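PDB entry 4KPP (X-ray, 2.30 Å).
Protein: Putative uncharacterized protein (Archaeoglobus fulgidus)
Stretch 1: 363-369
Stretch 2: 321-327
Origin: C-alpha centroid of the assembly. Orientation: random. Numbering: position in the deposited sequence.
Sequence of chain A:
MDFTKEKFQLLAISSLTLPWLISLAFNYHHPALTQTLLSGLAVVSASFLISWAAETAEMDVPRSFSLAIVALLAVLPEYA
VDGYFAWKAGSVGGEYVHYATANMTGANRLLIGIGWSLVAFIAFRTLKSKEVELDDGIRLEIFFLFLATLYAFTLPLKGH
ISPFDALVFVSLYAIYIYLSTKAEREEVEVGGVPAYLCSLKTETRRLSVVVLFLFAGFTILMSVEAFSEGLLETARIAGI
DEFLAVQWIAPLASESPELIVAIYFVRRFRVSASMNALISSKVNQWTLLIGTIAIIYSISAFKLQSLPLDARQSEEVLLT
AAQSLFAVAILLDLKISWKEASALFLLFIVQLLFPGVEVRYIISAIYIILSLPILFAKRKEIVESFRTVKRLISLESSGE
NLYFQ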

# COMPACT_ATOMS: atom_id res chain seq x y z
N ILE A 363 5.69 -21.72 5.84
CA ILE A 363 4.79 -20.96 4.99
C ILE A 363 5.53 -20.39 3.77
O ILE A 363 4.97 -20.34 2.67
CB ILE A 363 4.07 -19.83 5.76
CG1 ILE A 363 3.33 -20.39 6.97
CG2 ILE A 363 3.09 -19.10 4.86
CD1 ILE A 363 2.26 -21.39 6.61
N SER A 364 6.77 -19.97 3.97
CA SER A 364 7.61 -19.53 2.86
C SER A 364 7.76 -20.64 1.83
O SER A 364 7.57 -20.42 0.63
CB SER A 364 9.00 -19.09 3.34
OG SER A 364 8.93 -17.93 4.15
N ALA A 365 8.10 -21.84 2.30
CA ALA A 365 8.26 -23.00 1.43
C ALA A 365 6.96 -23.32 0.69
O ALA A 365 6.99 -23.62 -0.50
CB ALA A 365 8.72 -24.21 2.24
N ILE A 366 5.84 -23.25 1.39
CA ILE A 366 4.54 -23.55 0.80
C ILE A 366 4.17 -22.56 -0.31
O ILE A 366 3.73 -22.96 -1.39
CB ILE A 366 3.43 -23.63 1.87
CG1 ILE A 366 3.70 -24.80 2.82
CG2 ILE A 366 2.06 -23.78 1.22
CD1 ILE A 366 2.61 -25.02 3.85
N TYR A 367 4.36 -21.27 -0.04
CA TYR A 367 4.14 -20.22 -1.04
C TYR A 367 4.91 -20.52 -2.31
O TYR A 367 4.36 -20.52 -3.41
CB TYR A 367 4.59 -18.87 -0.50
CG TYR A 367 3.59 -18.15 0.37
CD1 TYR A 367 2.23 -18.17 0.06
CD2 TYR A 367 4.00 -17.44 1.48
CE1 TYR A 367 1.31 -17.50 0.86
CE2 TYR A 367 3.10 -16.77 2.28
CZ TYR A 367 1.75 -16.80 1.96
OH TYR A 367 0.86 -16.13 2.76
N ILE A 368 6.21 -20.79 -2.15
CA ILE A 368 7.09 -21.03 -3.28
C ILE A 368 6.73 -22.32 -4.02
O ILE A 368 6.64 -22.33 -5.25
CB ILE A 368 8.56 -21.10 -2.83
CG1 ILE A 368 9.00 -19.75 -2.25
CG2 ILE A 368 9.46 -21.50 -3.99
CD1 ILE A 368 10.41 -19.75 -1.69
N ILE A 369 6.52 -23.39 -3.26
CA ILE A 369 6.23 -24.69 -3.87
C ILE A 369 4.86 -24.69 -4.56
O ILE A 369 4.70 -25.31 -5.60
CB ILE A 369 6.37 -25.84 -2.84
CG1 ILE A 369 7.83 -25.98 -2.42
CG2 ILE A 369 5.87 -27.15 -3.42
CD1 ILE A 369 8.07 -27.03 -1.36
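Stretch 2, residues 321-327: AAQSLFA

How does the backbone of stretch 2 run relative to stretch 1? Residues 321-327 are helical throughout, part of a longer helix, as are residues 363-369. The two helices point nearly the same way, their N-to-C directions 23° apart, and their axes approach to 7.9 Å. The backbones come nearest at Ser 364 CA and Ala 322 CA, 5.4 Å apart.

Which residue fills the space between the backbones? Ala 322 points toward stretch 1 with only a methyl group, which touches three residues. Ala 322 CB lies 3.7 Å from Ser 364 O, 3.7 Å from Tyr 367 CB and 4.0 Å from Ile 368 CG1. The backbone joins in as well, since Tyr 367 CB comes within 3.3 Å of Ala 322 O. That same oxygen accepts the helical hydrogen bond from Phe 326 N at 3.2 Å.

Where does the Tyr 367 ring go? It packs against stretch 2, and Tyr 367 gives up more surface to this contact than any other residue. Gln 323 covers one face of the ring: Gln 323 CA stands 3.6 Å from the ring centroid, 12° off the normal, in a CH-pi contact, and Gln 323 CB is 3.5 Å from Tyr 367 CE2. One turn on from Ala 322, Phe 326 CB packs 3.8 Å from Tyr 367 CD1. The two aromatic rings meet obliquely, with centroids 5.9 Å apart and planes at 34°.

Do polar groups link the helices? No direct hydrogen bond crosses between them, so the contact rests mainly on apolar packing. A single water bridges the side chains: it accepts a hydrogen bond from Gln 323 NE2 at 2.6 Å and is hydrogen-bonded to Tyr 367 OH at 3.0 Å.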

# COMPACT_ATOMS: atom_id res chain seq x y z
N ALA A 321 8.38 -11.97 0.17
CA ALA A 321 8.74 -12.25 -1.21
C ALA A 321 8.07 -13.54 -1.67
O ALA A 321 7.60 -13.64 -2.81
CB ALA A 321 10.24 -12.36 -1.35
N ALA A 322 8.01 -14.52 -0.78
CA ALA A 322 7.38 -15.80 -1.07
C ALA A 322 5.89 -15.62 -1.33
O ALA A 322 5.36 -16.17 -2.30
CB ALA A 322 7.61 -16.78 0.07
N GLN A 323 5.22 -14.86 -0.47
CA GLN A 323 3.81 -14.56 -0.66
C GLN A 323 3.58 -13.81 -1.97
O GLN A 323 2.56 -14.00 -2.63
CB GLN A 323 3.27 -13.71 0.50
CG GLN A 323 1.77 -13.45 0.42
CD GLN A 323 1.34 -12.25 1.24
OE1 GLN A 323 2.05 -11.25 1.31
NE2 GLN A 323 0.17 -12.35 1.86
N SER A 324 4.54 -12.97 -2.33
CA SER A 324 4.42 -12.14 -3.53
C SER A 324 4.61 -12.97 -4.80
O SER A 324 4.01 -12.68 -5.83
CB SER A 324 5.43 -10.99 -3.49
OG SER A 324 5.23 -10.20 -2.33
N LEU A 325 5.45 -14.00 -4.72
CA LEU A 325 5.63 -14.93 -5.82
C LEU A 325 4.31 -15.65 -6.07
O LEU A 325 3.85 -15.77 -7.21
CB LEU A 325 6.70 -15.96 -5.47
CG LEU A 325 7.68 -16.37 -6.57
CD1 LEU A 325 8.18 -17.80 -6.34
CD2 LEU A 325 7.07 -16.22 -7.96
N PHE A 326 3.70 -16.13 -5.00
CA PHE A 326 2.42 -16.82 -5.07
C PHE A 326 1.33 -15.90 -5.59
O PHE A 326 0.43 -16.33 -6.31
CB PHE A 326 2.06 -17.38 -3.69
CG PHE A 326 0.81 -18.20 -3.68
CD1 PHE A 326 0.71 -19.33 -4.47
CD2 PHE A 326 -0.26 -17.84 -2.87
CE1 PHE A 326 -0.45 -20.10 -4.46
CE2 PHE A 326 -1.42 -18.60 -2.86
CZ PHE A 326 -1.51 -19.73 -3.65
N ALA A 327 1.41 -14.62 -5.22
CA ALA A 327 0.47 -13.62 -5.70
C ALA A 327 0.58 -13.42 -7.21
O ALA A 327 -0.42 -13.39 -7.92
CB ALA A 327 0.68 -12.30 -4.97
O HOH W 1 -1.29 -14.45 1.57